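Local coordinates for putative hydroxymethylglutaryl-CoA synthase (Streptococcus mutans, PDB 3SQZ), which probably catalyses the condensation of acetyl-CoA with acetoacetyl-CoA to hydroxymethylglutaryl-CoA on a thiolase fold, and binds coenzyme A, at residues Q212-W220 with F339-A347; L268-F278 with K295-K306. All blocks are in the same frame, centred on the assembly; numbering follows the deposited sequence. Where two conformers were deposited one is given.

Interaction 1: Q212-W220 with F339-A347; sequences QTRDIMDFW and FSYGSGAVA. With COA (coenzyme A), chain D.
Asp218 turns its carboxylate into the bend at 343-345 and there binds two hydroxyls and a backbone amide. Ser343 OG and Tyr341 OH each donate to Asp218 OD1 at 2.8 Å, reaching it from opposite faces of the carboxylate plane, while Gly344 N bonds to the syn lone pair of Asp218 OD2 at 2.9 Å. With CG lodged between the backbone N and the carbonyl carbon (chi1 58°), the short acid faces this turn; its plane stands 77° from the Tyr341 ring, at whose edge OD1 lies. Ser235 OG is a further partner of OD1.

Backbone hydrogen bonds join the two segments further along. Gln212 and Ala347 form an antiparallel hydrogen-bonded pair, with Thr213 and Val346 the next, non-hydrogen-bonded one. Beyond them Arg214 and Ala345 exchange bonds, although the peptide before Ala345 is cis, and Ile216 N meets Gly344 O at 3.0 Å from above the carbonyl plane. Gly344 has a positive phi (112°), where a CB would press on the preceding carbonyl oxygen.

Apolar contact is modest: Ile216 CD1 rests on Ala345 CB at 3.7 Å. Separately, the CH2 group of Phe219 makes a van der Waals contact with a hydroxyl oxygen, CB to Ser343 OG at 3.3 Å.

Strand 203-213 pairs with strand 346-354 in the mixed sheet of the thiolase fold, and helix 232-254 touches Ile216 and supplies Asp241 to Arg214 in a salt bridge.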
# COMPACT_ATOMS: atom_id res chain seq x y z
N GLN A 212 -5.73 17.24 -5.53
CA GLN A 212 -6.61 17.59 -6.64
C GLN A 212 -7.68 16.51 -6.77
O GLN A 212 -7.36 15.32 -6.66
CB GLN A 212 -5.81 17.69 -7.95
CG GLN A 212 -6.63 18.23 -9.10
CD GLN A 212 -5.85 18.33 -10.41
OE1 GLN A 212 -4.62 18.16 -10.46
NE2 GLN A 212 -6.57 18.61 -11.47
N THR A 213 -8.92 16.92 -7.00
CA THR A 213 -10.02 16.00 -7.25
C THR A 213 -10.57 16.24 -8.65
O THR A 213 -10.74 17.38 -9.05
CB THR A 213 -11.17 16.23 -6.25
OG1 THR A 213 -10.72 15.95 -4.92
CG2 THR A 213 -12.37 15.35 -6.56
N ARG A 214 -10.86 15.15 -9.36
CA ARG A 214 -11.45 15.21 -10.70
C ARG A 214 -12.39 14.02 -10.87
O ARG A 214 -11.96 12.88 -10.73
CB ARG A 214 -10.33 15.13 -11.75
CG ARG A 214 -10.75 15.34 -13.19
CD ARG A 214 -9.55 15.13 -14.11
NE ARG A 214 -8.48 16.09 -13.83
CZ ARG A 214 -7.30 16.08 -14.44
NH1 ARG A 214 -7.02 15.16 -15.35
NH2 ARG A 214 -6.39 17.00 -14.13
N ASP A 215 -13.64 14.28 -11.21
CA ASP A 215 -14.68 13.26 -11.29
C ASP A 215 -14.60 12.51 -12.62
O ASP A 215 -15.01 13.01 -13.65
CB ASP A 215 -16.03 13.95 -11.10
CG ASP A 215 -17.22 13.02 -11.22
OD1 ASP A 215 -17.07 11.79 -11.25
OD2 ASP A 215 -18.35 13.56 -11.28
N ILE A 216 -14.03 11.31 -12.56
CA ILE A 216 -13.82 10.47 -13.74
C ILE A 216 -14.14 9.01 -13.40
O ILE A 216 -14.29 8.65 -12.22
CB ILE A 216 -12.37 10.58 -14.29
CG1 ILE A 216 -11.33 10.10 -13.26
CG2 ILE A 216 -12.09 12.02 -14.75
CD1 ILE A 216 -9.94 9.95 -13.83
N MET A 217 -14.23 8.17 -14.42
CA MET A 217 -14.48 6.75 -14.21
C MET A 217 -13.41 5.90 -14.89
O MET A 217 -13.68 5.14 -15.82
CB MET A 217 -15.91 6.37 -14.63
CG MET A 217 -16.96 7.03 -13.75
SD MET A 217 -16.83 6.51 -12.01
CE MET A 217 -18.06 5.20 -11.96
N ASP A 218 -12.17 6.06 -14.42
CA ASP A 218 -11.06 5.24 -14.91
C ASP A 218 -11.05 3.84 -14.31
O ASP A 218 -10.66 2.87 -14.97
CB ASP A 218 -9.72 5.95 -14.70
CG ASP A 218 -9.43 6.29 -13.23
OD1 ASP A 218 -8.26 6.14 -12.82
OD2 ASP A 218 -10.35 6.73 -12.50
N PHE A 219 -11.45 3.74 -13.04
CA PHE A 219 -11.46 2.49 -12.28
C PHE A 219 -12.46 2.73 -11.17
O PHE A 219 -12.45 3.80 -10.55
CB PHE A 219 -10.04 2.21 -11.73
CG PHE A 219 -9.94 1.13 -10.67
CD1 PHE A 219 -9.19 -0.02 -10.90
CD2 PHE A 219 -10.50 1.29 -9.41
CE1 PHE A 219 -9.04 -0.99 -9.93
CE2 PHE A 219 -10.36 0.33 -8.43
CZ PHE A 219 -9.62 -0.82 -8.69
N TRP A 220 -13.32 1.75 -10.93
CA TRP A 220 -14.28 1.83 -9.83
C TRP A 220 -14.82 0.43 -9.55
O TRP A 220 -14.56 -0.50 -10.32
CB TRP A 220 -15.41 2.82 -10.16
CG TRP A 220 -16.39 2.37 -11.22
CD1 TRP A 220 -17.68 1.97 -11.01
CD2 TRP A 220 -16.19 2.33 -12.65
NE1 TRP A 220 -18.29 1.67 -12.20
CE2 TRP A 220 -17.40 1.89 -13.23
CE3 TRP A 220 -15.10 2.62 -13.49
CZ2 TRP A 220 -17.56 1.73 -14.61
CZ3 TRP A 220 -15.26 2.46 -14.87
CH2 TRP A 220 -16.48 2.02 -15.41
N PHE A 339 3.99 11.11 -4.60
CA PHE A 339 2.82 11.34 -5.43
C PHE A 339 1.81 10.23 -5.21
O PHE A 339 2.03 9.09 -5.62
CB PHE A 339 3.15 11.37 -6.92
CG PHE A 339 1.91 11.30 -7.80
CD1 PHE A 339 1.03 12.38 -7.85
CD2 PHE A 339 1.61 10.18 -8.55
CE1 PHE A 339 -0.11 12.34 -8.65
CE2 PHE A 339 0.47 10.14 -9.34
CZ PHE A 339 -0.39 11.22 -9.39
N SER A 340 0.71 10.58 -4.57
CA SER A 340 -0.37 9.64 -4.32
C SER A 340 -1.47 9.83 -5.34
O SER A 340 -1.79 10.95 -5.72
CB SER A 340 -0.91 9.86 -2.90
OG SER A 340 -1.96 8.97 -2.59
N TYR A 341 -2.02 8.72 -5.82
CA TYR A 341 -3.16 8.73 -6.73
C TYR A 341 -4.19 7.73 -6.27
O TYR A 341 -3.87 6.67 -5.71
CB TYR A 341 -2.71 8.36 -8.15
CG TYR A 341 -3.82 8.37 -9.21
CD1 TYR A 341 -4.23 9.55 -9.81
CD2 TYR A 341 -4.44 7.19 -9.61
CE1 TYR A 341 -5.22 9.56 -10.78
CE2 TYR A 341 -5.44 7.18 -10.59
CZ TYR A 341 -5.83 8.38 -11.16
OH TYR A 341 -6.82 8.42 -12.12
N GLY A 342 -5.45 8.07 -6.50
CA GLY A 342 -6.54 7.13 -6.39
C GLY A 342 -7.47 7.37 -7.56
O GLY A 342 -7.78 8.50 -7.89
N SER A 343 -7.93 6.29 -8.18
CA SER A 343 -8.88 6.39 -9.27
C SER A 343 -10.18 7.07 -8.85
O SER A 343 -10.56 7.05 -7.68
CB SER A 343 -9.16 5.01 -9.84
OG SER A 343 -8.04 4.52 -10.54
N GLY A 344 -10.84 7.68 -9.82
CA GLY A 344 -12.13 8.27 -9.55
C GLY A 344 -12.32 9.78 -9.60
O GLY A 344 -13.45 10.18 -9.87
N ALA A 345 -11.33 10.65 -9.34
CA ALA A 345 -9.94 10.40 -8.99
C ALA A 345 -9.48 11.53 -8.07
O ALA A 345 -9.97 12.66 -8.16
CB ALA A 345 -9.06 10.39 -10.25
N VAL A 346 -8.53 11.21 -7.20
CA VAL A 346 -7.93 12.17 -6.29
C VAL A 346 -6.43 11.93 -6.28
O VAL A 346 -5.98 10.78 -6.27
CB VAL A 346 -8.48 12.00 -4.85
CG1 VAL A 346 -7.82 12.97 -3.88
CG2 VAL A 346 -10.00 12.18 -4.84
N ALA A 347 -5.65 13.01 -6.32
CA ALA A 347 -4.20 12.92 -6.25
C ALA A 347 -3.69 13.87 -5.19
O ALA A 347 -4.34 14.86 -4.87
CB ALA A 347 -3.57 13.24 -7.59
N1A COA D . 7.29 -7.18 -24.80
C2A COA D . 7.41 -6.06 -24.07
N3A COA D . 6.28 -5.32 -23.76
C4A COA D . 5.06 -5.74 -24.19
C5A COA D . 4.94 -6.90 -24.95
C6A COA D . 6.03 -7.62 -25.25
N6A COA D . 5.92 -8.82 -26.03
N7A COA D . 3.61 -7.09 -25.25
C8A COA D . 2.91 -6.08 -24.71
N9A COA D . 3.85 -5.23 -24.07
C1B COA D . 3.52 -4.09 -23.22
C2B COA D . 3.28 -2.64 -23.73
O2B COA D . 3.65 -2.07 -24.90
C3B COA D . 3.03 -1.92 -22.42
O3B COA D . 3.81 -0.91 -21.89
P3B COA D . 3.78 0.53 -22.44
O7A COA D . 2.47 1.24 -21.92
O8A COA D . 5.05 1.20 -21.82
O9A COA D . 3.83 0.52 -23.94
C4B COA D . 2.36 -2.96 -21.61
O4B COA D . 3.23 -4.09 -21.79
C5B COA D . 0.89 -3.06 -21.39
O5B COA D . 0.36 -3.40 -22.64
P1A COA D . -1.20 -3.57 -22.82
O1A COA D . -1.94 -2.24 -22.39
O2A COA D . -1.51 -3.92 -24.26
O3A COA D . -1.63 -4.75 -21.85
P2A COA D . -3.11 -5.03 -21.35
O4A COA D . -4.16 -4.65 -22.46
O5A COA D . -3.25 -6.49 -20.98
O6A COA D . -3.40 -4.12 -20.06
CBP COA D . -2.91 -2.93 -18.00
CCP COA D . -2.38 -3.72 -19.18
CDP COA D . -3.55 -1.68 -18.50
CEP COA D . -1.78 -2.57 -17.06
CAP COA D . -3.91 -3.80 -17.29
OAP COA D . -3.31 -4.82 -16.60
C9P COA D . -4.85 -3.01 -16.40
O9P COA D . -5.77 -2.33 -16.84
N8P COA D . -4.61 -3.15 -14.95
C7P COA D . -5.32 -2.32 -13.99
C6P COA D . -4.86 -0.88 -13.97
C5P COA D . -5.51 -0.05 -12.85
O5P COA D . -5.96 -0.58 -11.87
N4P COA D . -5.49 1.38 -12.96
C3P COA D . -6.00 2.20 -11.85
C2P COA D . -4.99 2.98 -11.07
S1P COA D . -3.81 3.89 -12.00
O HOH W 1 -12.29 4.46 -7.85

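Interaction 2: L268-F278 with K295-K306. With COA (coenzyme A), chain D.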
# COMPACT_ATOMS: atom_id res chain seq x y z
N LEU A 268 1.97 2.71 -7.00
CA LEU A 268 2.56 1.56 -7.70
C LEU A 268 1.57 0.43 -8.00
O LEU A 268 1.68 -0.68 -7.47
CB LEU A 268 3.74 1.01 -6.87
CG LEU A 268 5.10 1.62 -7.19
CD1 LEU A 268 6.10 1.34 -6.09
CD2 LEU A 268 5.59 1.05 -8.51
N PRO A 269 0.60 0.69 -8.88
CA PRO A 269 -0.29 -0.41 -9.28
C PRO A 269 0.46 -1.44 -10.13
O PRO A 269 0.12 -2.61 -10.12
CB PRO A 269 -1.38 0.30 -10.10
CG PRO A 269 -0.72 1.54 -10.60
CD PRO A 269 0.29 1.95 -9.56
N PHE A 270 1.46 -0.97 -10.87
CA PHE A 270 2.45 -1.81 -11.53
C PHE A 270 3.64 -0.90 -11.82
O PHE A 270 3.47 0.30 -12.03
CB PHE A 270 1.89 -2.51 -12.78
CG PHE A 270 1.29 -1.58 -13.82
CD1 PHE A 270 1.98 -1.27 -14.98
CD2 PHE A 270 0.01 -1.06 -13.64
CE1 PHE A 270 1.42 -0.45 -15.95
CE2 PHE A 270 -0.55 -0.22 -14.60
CZ PHE A 270 0.15 0.08 -15.75
N PRO A 271 4.87 -1.44 -11.80
CA PRO A 271 6.01 -0.53 -11.84
C PRO A 271 6.16 0.27 -13.14
O PRO A 271 6.67 1.38 -13.08
CB PRO A 271 7.21 -1.45 -11.60
CG PRO A 271 6.65 -2.56 -10.79
CD PRO A 271 5.27 -2.80 -11.38
N LYS A 272 5.71 -0.26 -14.28
CA LYS A 272 5.78 0.53 -15.51
C LYS A 272 5.02 1.87 -15.40
O LYS A 272 5.49 2.88 -15.92
CB LYS A 272 5.29 -0.28 -16.71
CG LYS A 272 5.13 0.53 -18.00
CD LYS A 272 6.46 1.06 -18.54
CE LYS A 272 7.33 -0.04 -19.14
NZ LYS A 272 6.70 -0.71 -20.32
N LEU A 273 3.87 1.89 -14.72
CA LEU A 273 3.14 3.14 -14.59
C LEU A 273 3.94 4.16 -13.78
O LEU A 273 4.00 5.34 -14.13
CB LEU A 273 1.76 2.92 -13.97
CG LEU A 273 0.90 4.19 -13.89
CD1 LEU A 273 0.73 4.82 -15.27
CD2 LEU A 273 -0.46 3.89 -13.28
N ALA A 274 4.57 3.70 -12.70
CA ALA A 274 5.40 4.58 -11.89
C ALA A 274 6.58 5.11 -12.70
O ALA A 274 6.97 6.26 -12.55
CB ALA A 274 5.88 3.86 -10.65
N LEU A 275 7.16 4.26 -13.56
CA LEU A 275 8.25 4.70 -14.43
C LEU A 275 7.77 5.80 -15.40
O LEU A 275 8.48 6.77 -15.64
CB LEU A 275 8.83 3.52 -15.20
CG LEU A 275 9.92 3.84 -16.23
CD1 LEU A 275 11.13 4.50 -15.57
CD2 LEU A 275 10.32 2.58 -16.97
N LYS A 276 6.57 5.64 -15.94
CA LYS A 276 5.99 6.69 -16.77
C LYS A 276 5.83 7.99 -15.97
O LYS A 276 6.09 9.07 -16.49
CB LYS A 276 4.65 6.24 -17.35
CG LYS A 276 4.77 5.15 -18.39
CD LYS A 276 3.40 4.76 -18.91
CE LYS A 276 3.51 3.70 -20.00
NZ LYS A 276 2.17 3.40 -20.55
N GLY A 277 5.42 7.87 -14.72
CA GLY A 277 5.28 9.04 -13.86
C GLY A 277 6.62 9.72 -13.63
O GLY A 277 6.74 10.94 -13.73
N PHE A 278 7.62 8.92 -13.29
CA PHE A 278 8.97 9.41 -13.10
C PHE A 278 9.45 10.16 -14.34
O PHE A 278 9.94 11.29 -14.25
CB PHE A 278 9.90 8.24 -12.77
CG PHE A 278 11.34 8.63 -12.54
CD1 PHE A 278 11.76 9.05 -11.29
CD2 PHE A 278 12.27 8.56 -13.57
CE1 PHE A 278 13.07 9.41 -11.07
CE2 PHE A 278 13.60 8.92 -13.35
CZ PHE A 278 13.99 9.34 -12.10
N LYS A 295 17.29 8.32 -10.56
CA LYS A 295 16.99 7.09 -11.30
C LYS A 295 17.29 5.85 -10.46
O LYS A 295 16.49 4.92 -10.39
CB LYS A 295 17.76 7.05 -12.62
CG LYS A 295 17.54 5.78 -13.41
CD LYS A 295 16.07 5.57 -13.74
CE LYS A 295 15.90 4.46 -14.76
NZ LYS A 295 14.47 4.21 -15.08
N VAL A 296 18.46 5.82 -9.82
CA VAL A 296 18.82 4.71 -8.95
C VAL A 296 17.81 4.57 -7.82
O VAL A 296 17.41 3.46 -7.45
CB VAL A 296 20.26 4.89 -8.41
CG1 VAL A 296 20.50 3.99 -7.21
CG2 VAL A 296 21.28 4.61 -9.51
N ASN A 297 17.38 5.70 -7.26
CA ASN A 297 16.39 5.67 -6.19
C ASN A 297 15.02 5.23 -6.69
O ASN A 297 14.31 4.49 -5.99
CB ASN A 297 16.33 6.99 -5.43
CG ASN A 297 17.54 7.18 -4.53
OD1 ASN A 297 17.84 8.31 -4.08
ND2 ASN A 297 18.24 6.10 -4.26
N PHE A 298 14.66 5.64 -7.89
CA PHE A 298 13.44 5.12 -8.49
C PHE A 298 13.48 3.58 -8.61
O PHE A 298 12.54 2.88 -8.21
CB PHE A 298 13.15 5.73 -9.86
CG PHE A 298 11.98 5.09 -10.52
CD1 PHE A 298 10.69 5.41 -10.12
CD2 PHE A 298 12.16 4.07 -11.45
CE1 PHE A 298 9.60 4.76 -10.67
CE2 PHE A 298 11.07 3.43 -12.00
CZ PHE A 298 9.79 3.77 -11.61
N GLU A 299 14.59 3.06 -9.13
CA GLU A 299 14.74 1.62 -9.27
C GLU A 299 14.67 0.91 -7.91
O GLU A 299 14.06 -0.15 -7.80
CB GLU A 299 16.03 1.29 -10.01
CG GLU A 299 16.05 1.80 -11.44
CD GLU A 299 15.01 1.13 -12.32
OE1 GLU A 299 14.75 -0.08 -12.13
OE2 GLU A 299 14.46 1.81 -13.22
N ALA A 300 15.27 1.50 -6.89
CA ALA A 300 15.18 0.94 -5.54
C ALA A 300 13.73 0.88 -5.07
O ALA A 300 13.32 -0.09 -4.43
CB ALA A 300 16.02 1.76 -4.57
N SER A 301 12.96 1.91 -5.39
CA SER A 301 11.59 2.03 -4.90
C SER A 301 10.62 1.01 -5.49
O SER A 301 9.58 0.75 -4.89
CB SER A 301 11.06 3.46 -5.11
OG SER A 301 10.61 3.68 -6.44
N ILE A 302 10.95 0.43 -6.65
CA ILE A 302 10.03 -0.52 -7.28
C ILE A 302 10.38 -1.99 -7.03
O ILE A 302 9.66 -2.88 -7.46
CB ILE A 302 9.88 -0.26 -8.80
CG1 ILE A 302 11.18 -0.54 -9.56
CG2 ILE A 302 9.39 1.17 -9.05
CD1 ILE A 302 11.03 -0.38 -11.07
N LEU A 303 11.48 -2.23 -6.32
CA LEU A 303 11.96 -3.60 -6.12
C LEU A 303 10.92 -4.51 -5.48
O LEU A 303 10.70 -5.63 -5.95
CB LEU A 303 13.21 -3.57 -5.26
CG LEU A 303 14.45 -4.39 -5.59
CD1 LEU A 303 14.74 -4.43 -7.08
CD2 LEU A 303 15.62 -3.78 -4.84
N TYR A 304 10.27 -4.06 -4.42
CA TYR A 304 9.30 -4.92 -3.75
C TYR A 304 8.05 -5.13 -4.60
O TYR A 304 7.54 -6.25 -4.70
CB TYR A 304 8.93 -4.39 -2.36
CG TYR A 304 10.07 -4.37 -1.37
CD1 TYR A 304 11.23 -5.12 -1.57
CD2 TYR A 304 9.99 -3.58 -0.23
CE1 TYR A 304 12.27 -5.08 -0.66
CE2 TYR A 304 11.02 -3.54 0.69
CZ TYR A 304 12.16 -4.28 0.46
OH TYR A 304 13.21 -4.25 1.35
N SER A 305 7.57 -4.07 -5.22
CA SER A 305 6.37 -4.17 -6.03
C SER A 305 6.51 -5.17 -7.18
O SER A 305 5.55 -5.84 -7.55
CB SER A 305 5.97 -2.78 -6.53
OG SER A 305 5.56 -1.98 -5.42
N LYS A 306 7.72 -5.29 -7.73
CA LYS A 306 7.98 -6.28 -8.78
C LYS A 306 7.69 -7.71 -8.33
O LYS A 306 7.47 -8.58 -9.17
CB LYS A 306 9.44 -6.20 -9.24
CG LYS A 306 9.75 -4.99 -10.07
CD LYS A 306 11.15 -5.07 -10.65
CE LYS A 306 11.45 -3.90 -11.56
NZ LYS A 306 12.83 -3.93 -12.10
N1A COA D . 7.29 -7.18 -24.80
C2A COA D . 7.41 -6.06 -24.07
N3A COA D . 6.28 -5.32 -23.76
C4A COA D . 5.06 -5.74 -24.19
C5A COA D . 4.94 -6.90 -24.95
C6A COA D . 6.03 -7.62 -25.25
N6A COA D . 5.92 -8.82 -26.03
N7A COA D . 3.61 -7.09 -25.25
C8A COA D . 2.91 -6.08 -24.71
N9A COA D . 3.85 -5.23 -24.07
C1B COA D . 3.52 -4.09 -23.22
C2B COA D . 3.28 -2.64 -23.73
O2B COA D . 3.65 -2.07 -24.90
C3B COA D . 3.03 -1.92 -22.42
O3B COA D . 3.81 -0.91 -21.89
P3B COA D . 3.78 0.53 -22.44
O7A COA D . 2.47 1.24 -21.92
O8A COA D . 5.05 1.20 -21.82
O9A COA D . 3.83 0.52 -23.94
C4B COA D . 2.36 -2.96 -21.61
O4B COA D . 3.23 -4.09 -21.79
C5B COA D . 0.89 -3.06 -21.39
O5B COA D . 0.36 -3.40 -22.64
P1A COA D . -1.20 -3.57 -22.82
O1A COA D . -1.94 -2.24 -22.39
O2A COA D . -1.51 -3.92 -24.26
O3A COA D . -1.63 -4.75 -21.85
P2A COA D . -3.11 -5.03 -21.35
O4A COA D . -4.16 -4.65 -22.46
O5A COA D . -3.25 -6.49 -20.98
O6A COA D . -3.40 -4.12 -20.06
CBP COA D . -2.91 -2.93 -18.00
CCP COA D . -2.38 -3.72 -19.18
CDP COA D . -3.55 -1.68 -18.50
CEP COA D . -1.78 -2.57 -17.06
CAP COA D . -3.91 -3.80 -17.29
OAP COA D . -3.31 -4.82 -16.60
C9P COA D . -4.85 -3.01 -16.40
O9P COA D . -5.77 -2.33 -16.84
N8P COA D . -4.61 -3.15 -14.95
C7P COA D . -5.32 -2.32 -13.99
C6P COA D . -4.86 -0.88 -13.97
C5P COA D . -5.51 -0.05 -12.85
O5P COA D . -5.96 -0.58 -11.87
N4P COA D . -5.49 1.38 -12.96
C3P COA D . -6.00 2.20 -11.85
C2P COA D . -4.99 2.98 -11.07
S1P COA D . -3.81 3.89 -12.00
O HOH W 2 2.82 -2.20 -5.31
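Phe298 and Phe278 meet toward the C-terminal end of segment 271-278, each laying its CB over the face of the other's ring, at 4.1 Å from Phe298 CB to the Phe278 ring centroid and 4.3 Å from Phe278 CB to the Phe298 centroid. The planes are inclined by 33°. Both side chains swing out with CG opposite the backbone N (chi1 174° for Phe298), which carries the Phe298 ring across to helix 271-278, where its CE1 meets Ala274 CB at 3.8 Å and its CE2 meets Leu275 CD1 at 3.7 Å. Small Ala274 lets the ring come close to the helix backbone.

Toward the start of helix 271-278, Pro271 CB packs on Ile302 CD1, and Leu268 CD2 on Ile302 CG2. Water 2 joins Leu268 O to Ser305 OG. At the other end, Lys295 NZ bonds to Glu299 OE2 at 3.0 Å, so its charge is paired beside Leu275.

The helices run nearly antiparallel, at 158°, and strand 263-266 touches Ala274 and Phe278.

One side of helix 271-278 is thus apolar and packed against 295-306, while Lys272 and Lys276 on another side donate to the 3'-phosphate of coenzyme A, whose negative charge they probably offset.

Coenzyme A is what the two contacts have in common. Their centres lie 19 Å apart and their nearest atoms about 6 Å, without touching, yet both reach the thiol end of the ligand, and interaction 2 continues along it to the 3'-phosphate. In interaction 1, Tyr341 CE2 is 3.9 Å from S1P, and Ser343 N binds the oxidised, sulfinic form of Cys145, the predicted acyl-carrying residue. Interaction 2 runs from Leu273 CD2, 3.6 Å from S1P, through the Phe270 ring, which covers the CEP methyl group, to Lys276 NZ, 2.6 Å from O7A. Along the chain, 268-278 and 295-306 both fall within the loop that interaction 1 closes.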